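Local coordinates for DNA mismatch repair protein PMS1 (Saccharomyces cerevisiae, PDB 3H4L) that binds ATP through an N-terminal ATPase domain of the gyrase B, HSP90 and MutL kind and acts in DNA mismatch repair, at residues T24-T27 against T28-E32; E32-D35 against N36-A40; E100-S103 against S104-G107; I285-K289 against R290-Y294. All coordinates share one frame; numbering follows the deposited sequence.

Interaction 1 of 4, residues T24-T27 against T28-E32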
loop_
_atom_site.group_PDB
_atom_site.type_symbol
_atom_site.label_atom_id
_atom_site.label_comp_id
_atom_site.label_asym_id
_atom_site.label_seq_id
_atom_site.Cartn_x
_atom_site.Cartn_y
_atom_site.Cartn_z
ATOM N N THR B 24 -16.968 -9.890 13.259
ATOM C CA THR B 24 -16.669 -11.136 12.564
ATOM C C THR B 24 -15.260 -11.189 12.005
ATOM O O THR B 24 -14.600 -12.218 12.099
ATOM C CB THR B 24 -17.684 -11.404 11.421
ATOM O OG1 THR B 24 -17.911 -10.193 10.686
ATOM C CG2 THR B 24 -19.014 -11.921 11.996
ATOM N N ASP B 25 -14.802 -10.096 11.409
ATOM C CA ASP B 25 -13.445 -10.057 10.886
ATOM C C ASP B 25 -12.870 -8.651 10.806
ATOM O O ASP B 25 -13.503 -7.683 11.223
ATOM C CB ASP B 25 -13.359 -10.731 9.514
ATOM C CG ASP B 25 -14.386 -10.206 8.529
ATOM O OD1 ASP B 25 -14.885 -9.074 8.717
ATOM O OD2 ASP B 25 -14.674 -10.936 7.550
ATOM N N LEU B 26 -11.659 -8.553 10.270
ATOM C CA LEU B 26 -10.971 -7.281 10.140
ATOM C C LEU B 26 -11.824 -6.279 9.380
ATOM O O LEU B 26 -11.911 -5.111 9.758
ATOM C CB LEU B 26 -9.636 -7.483 9.421
ATOM C CG LEU B 26 -8.840 -6.202 9.168
ATOM C CD1 LEU B 26 -8.380 -5.616 10.494
ATOM C CD2 LEU B 26 -7.659 -6.505 8.264
ATOM N N THR B 27 -12.465 -6.746 8.310
ATOM C CA THR B 27 -13.309 -5.885 7.488
ATOM C C THR B 27 -14.464 -5.270 8.282
ATOM O O THR B 27 -14.765 -4.084 8.138
ATOM C CB THR B 27 -13.863 -6.672 6.286
ATOM O OG1 THR B 27 -12.768 -7.153 5.495
ATOM C CG2 THR B 27 -14.755 -5.783 5.426
ATOM N N THR B 28 -15.113 -6.072 9.116
ATOM C CA THR B 28 -16.225 -5.582 9.925
ATOM C C THR B 28 -15.686 -4.534 10.889
ATOM O O THR B 28 -16.292 -3.479 11.083
ATOM C CB THR B 28 -16.868 -6.729 10.734
ATOM O OG1 THR B 28 -17.321 -7.742 9.830
ATOM C CG2 THR B 28 -18.050 -6.234 11.553
ATOM N N ALA B 29 -14.540 -4.822 11.494
ATOM C CA ALA B 29 -13.948 -3.877 12.426
ATOM C C ALA B 29 -13.733 -2.541 11.723
ATOM O O ALA B 29 -14.086 -1.495 12.256
ATOM C CB ALA B 29 -12.623 -4.420 12.963
ATOM N N VAL B 30 -13.170 -2.583 10.519
ATOM C CA VAL B 30 -12.920 -1.369 9.745
ATOM C C VAL B 30 -14.212 -0.624 9.446
ATOM O O VAL B 30 -14.269 0.605 9.559
ATOM C CB VAL B 30 -12.234 -1.689 8.407
ATOM C CG1 VAL B 30 -12.034 -0.409 7.603
ATOM C CG2 VAL B 30 -10.899 -2.382 8.664
ATOM N N LYS B 31 -15.245 -1.363 9.048
ATOM C CA LYS B 31 -16.529 -0.740 8.762
ATOM C C LYS B 31 -16.950 0.096 9.960
ATOM O O LYS B 31 -17.299 1.268 9.813
ATOM C CB LYS B 31 -17.611 -1.782 8.535
ATOM C CG LYS B 31 -17.791 -2.276 7.132
ATOM C CD LYS B 31 -19.045 -3.144 7.102
ATOM C CE LYS B 31 -19.327 -3.720 5.731
ATOM N NZ LYS B 31 -20.600 -4.506 5.746
ATOM N N GLU B 32 -16.917 -0.523 11.141
ATOM C CA GLU B 32 -17.319 0.124 12.390
ATOM C C GLU B 32 -16.556 1.408 12.680
ATOM O O GLU B 32 -17.139 2.403 13.139
ATOM C CB GLU B 32 -17.166 -0.850 13.561
ATOM C CG GLU B 32 -18.019 -2.122 13.430
ATOM C CD GLU B 32 -19.515 -1.848 13.489
ATOM O OE1 GLU B 32 -19.928 -0.668 13.434
ATOM O OE2 GLU B 32 -20.289 -2.826 13.582
#
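Asp25 is the N-cap of helix 26-39, and its carboxylate reaches over the first helical turn to Thr28, three residues on. The capping bond runs from Thr28 N to Asp25 OD1 at 3.0 Å with an N-H...O angle of 155°, meeting OD1 nearly along its C-O bond. Asp25 CG stands between its own backbone N and carbonyl carbon (chi1 52°), which folds the carboxylate back over an amide of the first helical turn.

The Thr28 hydroxyl lies against the same oxygen: OG1 of Thr28 lies between the other two oxygens, 3.0 Å from Asp25 OD1 and 2.7 Å from Thr24 OG1. Thr28 meets both Thr24 and Asp25 at about a right angle, and its chi1 of -58° sets OG1 beside the backbone N, on the side of the cap.

Behind the cap the regular ladder begins. Ala29 N binds Asp25 O at 3.1 Å, Val30 N binds Leu26 O at 2.9 Å, and Lys31 N follows on Thr27 O at the same 2.9 Å. Leu26 CG and Val30 CG2, at 4.4 Å, make a light apolar contact one turn apart.

The other carboxylate oxygen, Asp25 OD2, forms a salt bridge with Lys173, and Thr27 OG1 is hydrogen-bonded to Gln170, both on helix 167-184. Toward helix 101-107, Ala29 packs on Leu105 and Glu32 on Ala101, which places this helix start between two other helices of the ATPase fold.

Interaction 2 of 4, residues E32-D35 against N36-A40. With MG (magnesium ion), chain F; ANP (phosphoaminophosphonic acid-adenylate ester), chain E.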
loop_
_atom_site.group_PDB
_atom_site.type_symbol
_atom_site.label_atom_id
_atom_site.label_comp_id
_atom_site.label_asym_id
_atom_site.label_seq_id
_atom_site.Cartn_x
_atom_site.Cartn_y
_atom_site.Cartn_z
ATOM N N GLU B 32 -16.917 -0.523 11.141
ATOM C CA GLU B 32 -17.319 0.124 12.390
ATOM C C GLU B 32 -16.556 1.408 12.680
ATOM O O GLU B 32 -17.139 2.403 13.139
ATOM C CB GLU B 32 -17.166 -0.850 13.561
ATOM C CG GLU B 32 -18.019 -2.122 13.430
ATOM C CD GLU B 32 -19.515 -1.848 13.489
ATOM O OE1 GLU B 32 -19.928 -0.668 13.434
ATOM O OE2 GLU B 32 -20.289 -2.826 13.582
ATOM N N LEU B 33 -15.256 1.392 12.402
ATOM C CA LEU B 33 -14.427 2.566 12.626
ATOM C C LEU B 33 -14.708 3.699 11.622
ATOM O O LEU B 33 -14.847 4.865 12.015
ATOM C CB LEU B 33 -12.953 2.166 12.587
ATOM C CG LEU B 33 -12.618 1.166 13.695
ATOM C CD1 LEU B 33 -11.178 0.707 13.548
ATOM C CD2 LEU B 33 -12.870 1.807 15.066
ATOM N N VAL B 34 -14.780 3.365 10.338
ATOM C CA VAL B 34 -15.066 4.370 9.322
ATOM C C VAL B 34 -16.428 5.017 9.631
ATOM O O VAL B 34 -16.534 6.251 9.716
ATOM C CB VAL B 34 -15.071 3.730 7.894
ATOM C CG1 VAL B 34 -15.566 4.734 6.853
ATOM C CG2 VAL B 34 -13.658 3.244 7.540
ATOM N N ASP B 35 -17.456 4.182 9.819
ATOM C CA ASP B 35 -18.804 4.651 10.135
ATOM C C ASP B 35 -18.788 5.636 11.294
ATOM O O ASP B 35 -19.428 6.691 11.237
ATOM C CB ASP B 35 -19.722 3.481 10.502
ATOM C CG ASP B 35 -20.308 2.799 9.290
ATOM O OD1 ASP B 35 -19.976 3.212 8.167
ATOM O OD2 ASP B 35 -21.107 1.849 9.457
ATOM N N ASN B 36 -18.065 5.294 12.352
ATOM C CA ASN B 36 -18.005 6.188 13.483
ATOM C C ASN B 36 -17.371 7.532 13.126
ATOM O O ASN B 36 -17.853 8.581 13.553
ATOM C CB ASN B 36 -17.271 5.522 14.639
ATOM C CG ASN B 36 -18.130 4.498 15.332
ATOM O OD1 ASN B 36 -19.350 4.515 15.195
ATOM N ND2 ASN B 36 -17.508 3.604 16.088
ATOM N N SER B 37 -16.306 7.500 12.335
ATOM C CA SER B 37 -15.639 8.733 11.931
ATOM C C SER B 37 -16.605 9.581 11.114
ATOM O O SER B 37 -16.792 10.758 11.398
ATOM C CB SER B 37 -14.370 8.431 11.114
ATOM O OG SER B 37 -13.351 7.886 11.943
ATOM N N ILE B 38 -17.234 8.985 10.109
ATOM C CA ILE B 38 -18.169 9.747 9.297
ATOM C C ILE B 38 -19.258 10.343 10.185
ATOM O O ILE B 38 -19.644 11.491 9.999
ATOM C CB ILE B 38 -18.801 8.882 8.205
ATOM C CG1 ILE B 38 -17.716 8.373 7.259
ATOM C CG2 ILE B 38 -19.804 9.695 7.425
ATOM C CD1 ILE B 38 -18.216 7.381 6.247
ATOM N N ASP B 39 -19.744 9.566 11.153
ATOM C CA ASP B 39 -20.777 10.045 12.077
ATOM C C ASP B 39 -20.261 11.223 12.891
ATOM O O ASP B 39 -21.040 12.038 13.382
ATOM C CB ASP B 39 -21.207 8.957 13.077
ATOM C CG ASP B 39 -21.983 7.824 12.433
ATOM O OD1 ASP B 39 -22.733 8.083 11.467
ATOM O OD2 ASP B 39 -21.857 6.673 12.915
ATOM N N ALA B 40 -18.944 11.295 13.051
ATOM C CA ALA B 40 -18.338 12.366 13.827
ATOM C C ALA B 40 -18.086 13.615 12.987
ATOM O O ALA B 40 -17.403 14.545 13.420
ATOM C CB ALA B 40 -17.039 11.876 14.454
HETATM MG MG MG F . -20.942 3.151 15.711
HETATM P PG ANP E . -23.637 2.311 15.547
HETATM O O1G ANP E . -22.228 1.907 15.405
HETATM O O2G ANP E . -24.027 3.322 14.594
HETATM O O3G ANP E . -24.630 1.181 15.517
HETATM P PB ANP E . -22.657 3.894 17.719
HETATM O O1B ANP E . -23.326 4.699 18.780
HETATM O O2B ANP E . -21.828 4.630 16.782
HETATM N N3B ANP E . -23.766 2.979 17.014
HETATM P PA ANP E . -20.204 2.504 18.446
HETATM O O1A ANP E . -19.831 2.412 17.049
HETATM O O2A ANP E . -19.813 1.426 19.401
HETATM O O3A ANP E . -21.763 2.844 18.510
HETATM O "O5'" ANP E . -19.451 3.723 19.144
HETATM C "C5'" ANP E . -20.231 4.512 19.959
HETATM C "C4'" ANP E . -19.860 5.737 20.700
HETATM O "O4'" ANP E . -18.435 5.934 20.685
HETATM C "C3'" ANP E . -20.482 6.720 19.768
HETATM O "O3'" ANP E . -21.879 6.854 20.055
HETATM C "C2'" ANP E . -19.611 7.928 19.948
HETATM O "O2'" ANP E . -20.171 8.693 20.998
HETATM C "C1'" ANP E . -18.225 7.263 20.236
HETATM N N9 ANP E . -17.249 7.138 19.112
HETATM C C8 ANP E . -16.732 6.028 18.461
HETATM N N7 ANP E . -15.882 6.254 17.505
HETATM C C5 ANP E . -15.808 7.634 17.495
HETATM C C6 ANP E . -15.074 8.603 16.709
HETATM N N6 ANP E . -14.239 8.227 15.749
HETATM N N1 ANP E . -15.221 9.970 16.949
HETATM C C2 ANP E . -16.074 10.408 17.937
HETATM N N3 ANP E . -16.809 9.579 18.734
HETATM C C4 ANP E . -16.648 8.211 18.465
HETATM O O HOH W 1 -19.693 2.159 14.288
HETATM O O HOH W 2 -21.482 3.861 13.737
#
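Asn36 extends from a backbone whose N donates to Glu32 O at 3.1 Å, the donor lying well above the carbonyl plane. Its CB sits 3.3 Å from N7 of the nucleotide's adenine. CG lies anti to the carbonyl carbon (chi1 -76°), which carries the amide past Glu32 O toward the phosphates. There OD1 binds magnesium at 2.2 Å, and ND2 donates to ANP O1A at 2.8 Å with a bent angle of 142°. Since O1A is itself a magnesium ligand, the two ends of one amide grip neighbouring corners of the site, which should fix its rotation.

Two metal-bound waters tie in the flanking turns. Water 1 donates to Glu32 O at 2.8 Å and to Glu32 OE1 at 3.0 Å; water 2 donates to Asp39 OD2 and to ANP O2G. On another side of the helix, Val34 CG1 and Ile38 CD1 run side by side at 3.8 Å, and Ile38 N binds Val34 O almost straight (171°). Ser37 OG is hydrogen-bonded to Asp61, which itself hydrogen-bonds the nucleotide.

Magnesium thus has six oxygen ligands: Asn36 OD1, two waters and one oxygen from each of the three phosphate groups. A neutral amide is the sole direct protein ligand among them, so the metal's charge is probably balanced mainly by the imidotriphosphate, with the carboxylates of Glu32 and Asp39 reaching it through waters that the metal would probably polarise.

Interaction 3 of 4, residues E100-S103 against S104-G107. With ANP (phosphoaminophosphonic acid-adenylate ester), chain E.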
loop_
_atom_site.group_PDB
_atom_site.type_symbol
_atom_site.label_atom_id
_atom_site.label_comp_id
_atom_site.label_asym_id
_atom_site.label_seq_id
_atom_site.Cartn_x
_atom_site.Cartn_y
_atom_site.Cartn_z
ATOM N N GLU B 100 -22.723 -1.224 19.633
ATOM C CA GLU B 100 -22.148 -2.502 20.010
ATOM C C GLU B 100 -20.695 -2.627 19.588
ATOM O O GLU B 100 -19.969 -3.498 20.074
ATOM C CB GLU B 100 -22.943 -3.637 19.357
ATOM C CG GLU B 100 -24.210 -4.008 20.075
ATOM C CD GLU B 100 -24.919 -5.162 19.410
ATOM O OE1 GLU B 100 -25.535 -4.937 18.344
ATOM O OE2 GLU B 100 -24.857 -6.296 19.944
ATOM N N ALA B 101 -20.265 -1.758 18.687
ATOM C CA ALA B 101 -18.908 -1.840 18.174
ATOM C C ALA B 101 -17.793 -1.664 19.190
ATOM O O ALA B 101 -17.057 -2.604 19.468
ATOM C CB ALA B 101 -18.725 -0.863 17.022
ATOM N N LEU B 102 -17.641 -0.474 19.747
ATOM C CA LEU B 102 -16.548 -0.297 20.684
ATOM C C LEU B 102 -16.647 -1.294 21.824
ATOM O O LEU B 102 -15.636 -1.811 22.304
ATOM C CB LEU B 102 -16.510 1.139 21.221
ATOM C CG LEU B 102 -16.103 2.217 20.218
ATOM C CD1 LEU B 102 -15.516 3.379 20.985
ATOM C CD2 LEU B 102 -15.075 1.688 19.240
ATOM N N SER B 103 -17.873 -1.573 22.239
ATOM C CA SER B 103 -18.111 -2.506 23.324
ATOM C C SER B 103 -17.608 -3.894 22.942
ATOM O O SER B 103 -17.129 -4.645 23.791
ATOM C CB SER B 103 -19.607 -2.560 23.626
ATOM O OG SER B 103 -19.811 -2.979 24.954
ATOM N N SER B 104 -17.724 -4.231 21.659
ATOM C CA SER B 104 -17.281 -5.531 21.160
ATOM C C SER B 104 -15.779 -5.586 20.867
ATOM O O SER B 104 -15.127 -6.595 21.152
ATOM C CB SER B 104 -18.065 -5.922 19.894
ATOM O OG SER B 104 -19.367 -6.385 20.208
ATOM N N LEU B 105 -15.227 -4.522 20.294
ATOM C CA LEU B 105 -13.802 -4.510 20.001
ATOM C C LEU B 105 -12.995 -4.618 21.292
ATOM O O LEU B 105 -11.819 -4.958 21.276
ATOM C CB LEU B 105 -13.428 -3.240 19.237
ATOM C CG LEU B 105 -13.876 -3.202 17.767
ATOM C CD1 LEU B 105 -13.968 -1.765 17.284
ATOM C CD2 LEU B 105 -12.914 -4.014 16.915
ATOM N N CYS B 106 -13.632 -4.331 22.418
ATOM C CA CYS B 106 -12.963 -4.430 23.710
ATOM C C CYS B 106 -12.787 -5.878 24.129
ATOM O O CYS B 106 -11.734 -6.276 24.632
ATOM C CB CYS B 106 -13.787 -3.735 24.775
ATOM S SG CYS B 106 -13.260 -2.094 25.004
ATOM N N GLY B 107 -13.848 -6.651 23.933
ATOM C CA GLY B 107 -13.830 -8.049 24.298
ATOM C C GLY B 107 -12.911 -8.903 23.458
ATOM O O GLY B 107 -12.216 -9.749 24.005
HETATM P PG ANP E . -23.637 2.311 15.547
HETATM O O1G ANP E . -22.228 1.907 15.405
HETATM O O2G ANP E . -24.027 3.322 14.594
HETATM O O3G ANP E . -24.630 1.181 15.517
HETATM P PB ANP E . -22.657 3.894 17.719
HETATM O O1B ANP E . -23.326 4.699 18.780
HETATM O O2B ANP E . -21.828 4.630 16.782
HETATM N N3B ANP E . -23.766 2.979 17.014
HETATM P PA ANP E . -20.204 2.504 18.446
HETATM O O1A ANP E . -19.831 2.412 17.049
HETATM O O2A ANP E . -19.813 1.426 19.401
HETATM O O3A ANP E . -21.763 2.844 18.510
HETATM O "O5'" ANP E . -19.451 3.723 19.144
HETATM C "C5'" ANP E . -20.231 4.512 19.959
HETATM C "C4'" ANP E . -19.860 5.737 20.700
HETATM O "O4'" ANP E . -18.435 5.934 20.685
HETATM C "C3'" ANP E . -20.482 6.720 19.768
HETATM O "O3'" ANP E . -21.879 6.854 20.055
HETATM C "C2'" ANP E . -19.611 7.928 19.948
HETATM O "O2'" ANP E . -20.171 8.693 20.998
HETATM C "C1'" ANP E . -18.225 7.263 20.236
HETATM N N9 ANP E . -17.249 7.138 19.112
HETATM C C8 ANP E . -16.732 6.028 18.461
HETATM N N7 ANP E . -15.882 6.254 17.505
HETATM C C5 ANP E . -15.808 7.634 17.495
HETATM C C6 ANP E . -15.074 8.603 16.709
HETATM N N6 ANP E . -14.239 8.227 15.749
HETATM N N1 ANP E . -15.221 9.970 16.949
HETATM C C2 ANP E . -16.074 10.408 17.937
HETATM N N3 ANP E . -16.809 9.579 18.734
HETATM C C4 ANP E . -16.648 8.211 18.465
#
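Leu105 N donates to Ala101 O at 2.8 Å with an angle of 166°, the straightest bond between the two halves of helix 101-107. One turn earlier, Leu102 N points out of the helix start and donates to ANP O2A at 2.9 Å and 163°, placing the alpha-phosphate at the amino end, where the helix dipole would probably favour its negative charge. Glu100, at the N-cap position, offers its carbonyl: Ser104 N binds Glu100 O at 2.8 Å through a bent angle of 132°, and the same N-H also leans weakly toward Ala101 O. Ser104 OG, lying beside its own backbone N, adds a weak bond to Glu100 O, giving that carbonyl two donors from one residue. The next step of the ladder, Cys106 N to Leu102 O, is weak at 3.2 Å.

Packing begins at Ala101, whose CB lies 3.5 Å from ANP O1A and O2A. Leu102 divides its branches: CD1 reaches the nucleotide, 3.9 Å from ANP C8, while CD2 touches Leu105 CD1 at 4.1 Å, the two side chains slanting across each other. An alanine at Leu102 could keep the amide bond to the phosphate but would probably leave ANP C8 and Leu105 CD1 without their apolar neighbour.

Ser103 OG is hydrogen-bonded to Ala75 O. Ser104 packs on Ser19 and Val22, Leu102 and Cys106 on Leu111, Leu105 on Ala29 and Ala101 on Glu32; the helix is thus lined by helix 11-22, strand 110-116, helix 26-39 and the loop at Leu74 and Ala75.

Interaction 4 of 4, residues I285-K289 against R290-Y294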
loop_
_atom_site.group_PDB
_atom_site.type_symbol
_atom_site.label_atom_id
_atom_site.label_comp_id
_atom_site.label_asym_id
_atom_site.label_seq_id
_atom_site.Cartn_x
_atom_site.Cartn_y
_atom_site.Cartn_z
ATOM N N ILE B 285 -23.490 0.165 -4.573
ATOM C CA ILE B 285 -24.792 0.837 -4.563
ATOM C C ILE B 285 -24.948 1.625 -3.279
ATOM O O ILE B 285 -24.660 1.127 -2.186
ATOM C CB ILE B 285 -25.938 -0.155 -4.597
ATOM C CG1 ILE B 285 -25.761 -1.103 -3.411
ATOM C CG2 ILE B 285 -25.972 -0.870 -5.929
ATOM C CD1 ILE B 285 -26.676 -2.241 -3.365
ATOM N N TYR B 286 -25.432 2.848 -3.409
ATOM C CA TYR B 286 -25.615 3.687 -2.248
ATOM C C TYR B 286 -27.003 4.307 -2.168
ATOM O O TYR B 286 -27.604 4.667 -3.179
ATOM C CB TYR B 286 -24.593 4.817 -2.248
ATOM C CG TYR B 286 -23.174 4.408 -2.540
ATOM C CD1 TYR B 286 -22.754 4.165 -3.845
ATOM C CD2 TYR B 286 -22.229 4.345 -1.517
ATOM C CE1 TYR B 286 -21.424 3.890 -4.123
ATOM C CE2 TYR B 286 -20.901 4.067 -1.785
ATOM C CZ TYR B 286 -20.500 3.852 -3.090
ATOM O OH TYR B 286 -19.164 3.679 -3.369
ATOM N N VAL B 287 -27.501 4.422 -0.943
ATOM C CA VAL B 287 -28.789 5.043 -0.687
ATOM C C VAL B 287 -28.456 6.155 0.296
ATOM O O VAL B 287 -28.084 5.904 1.446
ATOM C CB VAL B 287 -29.789 4.053 -0.069
ATOM C CG1 VAL B 287 -31.103 4.765 0.246
ATOM C CG2 VAL B 287 -30.032 2.911 -1.037
ATOM N N ASN B 288 -28.568 7.389 -0.180
ATOM C CA ASN B 288 -28.241 8.560 0.623
ATOM C C ASN B 288 -26.801 8.479 1.132
ATOM O O ASN B 288 -26.544 8.512 2.337
ATOM C CB ASN B 288 -29.217 8.725 1.796
ATOM C CG ASN B 288 -30.642 8.994 1.337
ATOM O OD1 ASN B 288 -30.876 9.623 0.298
ATOM N ND2 ASN B 288 -31.605 8.526 2.121
ATOM N N LYS B 289 -25.879 8.347 0.181
ATOM C CA LYS B 289 -24.438 8.293 0.417
ATOM C C LYS B 289 -23.872 7.290 1.417
ATOM O O LYS B 289 -22.826 7.534 2.009
ATOM C CB LYS B 289 -23.941 9.689 0.781
ATOM C CG LYS B 289 -24.406 10.778 -0.176
ATOM C CD LYS B 289 -23.944 10.498 -1.598
ATOM C CE LYS B 289 -24.271 11.660 -2.531
ATOM N NZ LYS B 289 -23.824 11.410 -3.939
ATOM N N ARG B 290 -24.534 6.157 1.596
ATOM C CA ARG B 290 -24.035 5.156 2.528
ATOM C C ARG B 290 -24.064 3.773 1.901
ATOM O O ARG B 290 -25.092 3.346 1.371
ATOM C CB ARG B 290 -24.877 5.168 3.803
ATOM C CG ARG B 290 -24.952 6.537 4.445
ATOM C CD ARG B 290 -25.888 6.565 5.636
ATOM N NE ARG B 290 -25.936 7.892 6.243
ATOM C CZ ARG B 290 -26.713 8.212 7.274
ATOM N NH1 ARG B 290 -27.510 7.296 7.811
ATOM N NH2 ARG B 290 -26.694 9.443 7.768
ATOM N N PRO B 291 -22.928 3.053 1.939
ATOM C CA PRO B 291 -22.909 1.714 1.352
ATOM C C PRO B 291 -24.041 0.916 1.958
ATOM O O PRO B 291 -24.197 0.889 3.174
ATOM C CB PRO B 291 -21.544 1.176 1.766
ATOM C CG PRO B 291 -20.704 2.382 1.723
ATOM C CD PRO B 291 -21.584 3.430 2.404
ATOM N N VAL B 292 -24.843 0.292 1.109
ATOM C CA VAL B 292 -25.961 -0.508 1.572
ATOM C C VAL B 292 -25.955 -1.828 0.817
ATOM O O VAL B 292 -25.489 -1.890 -0.319
ATOM C CB VAL B 292 -27.301 0.220 1.333
ATOM C CG1 VAL B 292 -27.375 1.479 2.197
ATOM C CG2 VAL B 292 -27.435 0.582 -0.133
ATOM N N GLU B 293 -26.457 -2.880 1.458
ATOM C CA GLU B 293 -26.511 -4.211 0.849
ATOM C C GLU B 293 -27.851 -4.418 0.145
ATOM O O GLU B 293 -28.762 -5.032 0.699
ATOM C CB GLU B 293 -26.333 -5.294 1.920
ATOM C CG GLU B 293 -25.097 -5.115 2.791
ATOM C CD GLU B 293 -23.844 -5.721 2.189
ATOM O OE1 GLU B 293 -23.580 -6.916 2.447
ATOM O OE2 GLU B 293 -23.128 -5.006 1.455
ATOM N N TYR B 294 -27.968 -3.901 -1.075
ATOM C CA TYR B 294 -29.199 -4.030 -1.858
ATOM C C TYR B 294 -29.118 -5.249 -2.773
ATOM O O TYR B 294 -28.900 -5.098 -3.977
ATOM C CB TYR B 294 -29.397 -2.793 -2.732
ATOM C CG TYR B 294 -30.772 -2.185 -2.713
ATOM C CD1 TYR B 294 -31.911 -2.976 -2.631
ATOM C CD2 TYR B 294 -30.932 -0.806 -2.821
ATOM C CE1 TYR B 294 -33.181 -2.405 -2.660
ATOM C CE2 TYR B 294 -32.187 -0.226 -2.853
ATOM C CZ TYR B 294 -33.309 -1.027 -2.774
ATOM O OH TYR B 294 -34.552 -0.440 -2.819
#
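Tyr286 and Pro291 form a single backbone bridge with their CA atoms 4.9 Å apart, flanked by a weak bond from Val292 N to Ile285 O at 3.4 Å. The chain doubles back between them through Asn288 and Lys289, both with positive phi (57° and 53°) in the left-handed region.

Val292 carries the apolar contact. Its CG2 stands between its own backbone N and carbonyl carbon, directed at the strand, where it meets Val287 CG2 at 3.6 Å and Ile285 CG1 at 4.0 Å; both side chains cross it at about a right angle. Val287 CG2 also approaches Tyr294 CE2 at 4.2 Å. With an alanine at Ile285, CG1 would be missing and Val292 CG2 would probably lose one of its two flanking side chains, leaving a gap beside the strand. The Ile285 CD1 position against Tyr294 is modelled too tightly to be read.

Strand 283-287 falls in the range of the mismatch-repair C-terminal family (S5 clan) and is, within this chain, an outermost strand of a four-stranded mixed sheet. It pairs in parallel with strand 316-321, to which Tyr286 and Asn288 are bonded through their backbones. The returning segment 290-294 then leads into helix 295-306, with Tyr294 at its N-cap position.

On the other face of the turn, Tyr286 CE2 touches Pro291 CG at 3.9 Å, ring and proline crossing at a slant. Tyr286 OH is hydrogen-bonded to Gly180 O, and Pro291 packs on Tyr181, both of helix 167-184. Arg290 CG lies 3.3 Å from Asn288 O as its extended chain leaves the turn.

Interactions 1 and 2 follow each other on helix 26-39, sharing Glu32, with centres 12 Å apart: the first holds the helix start, the second the magnesium and nucleotide. Interaction 3, later in the same ATPase region, lies on helix 101-107; its centre is 11 Å from that of interaction 1, and the two helices touch. Interactions 2 and 3, with centres 14 Å apart, both touch the ANP and so grip it from two helices. Interaction 4 comes last, in the mismatch-repair C-terminal region, 17 Å from interaction 1 between centres and without touching it. Lys335 touches Lys31 and bonds to Pro291 O, and helix 167-184 packs on interactions 1, 2 and 4, so both join the two regions.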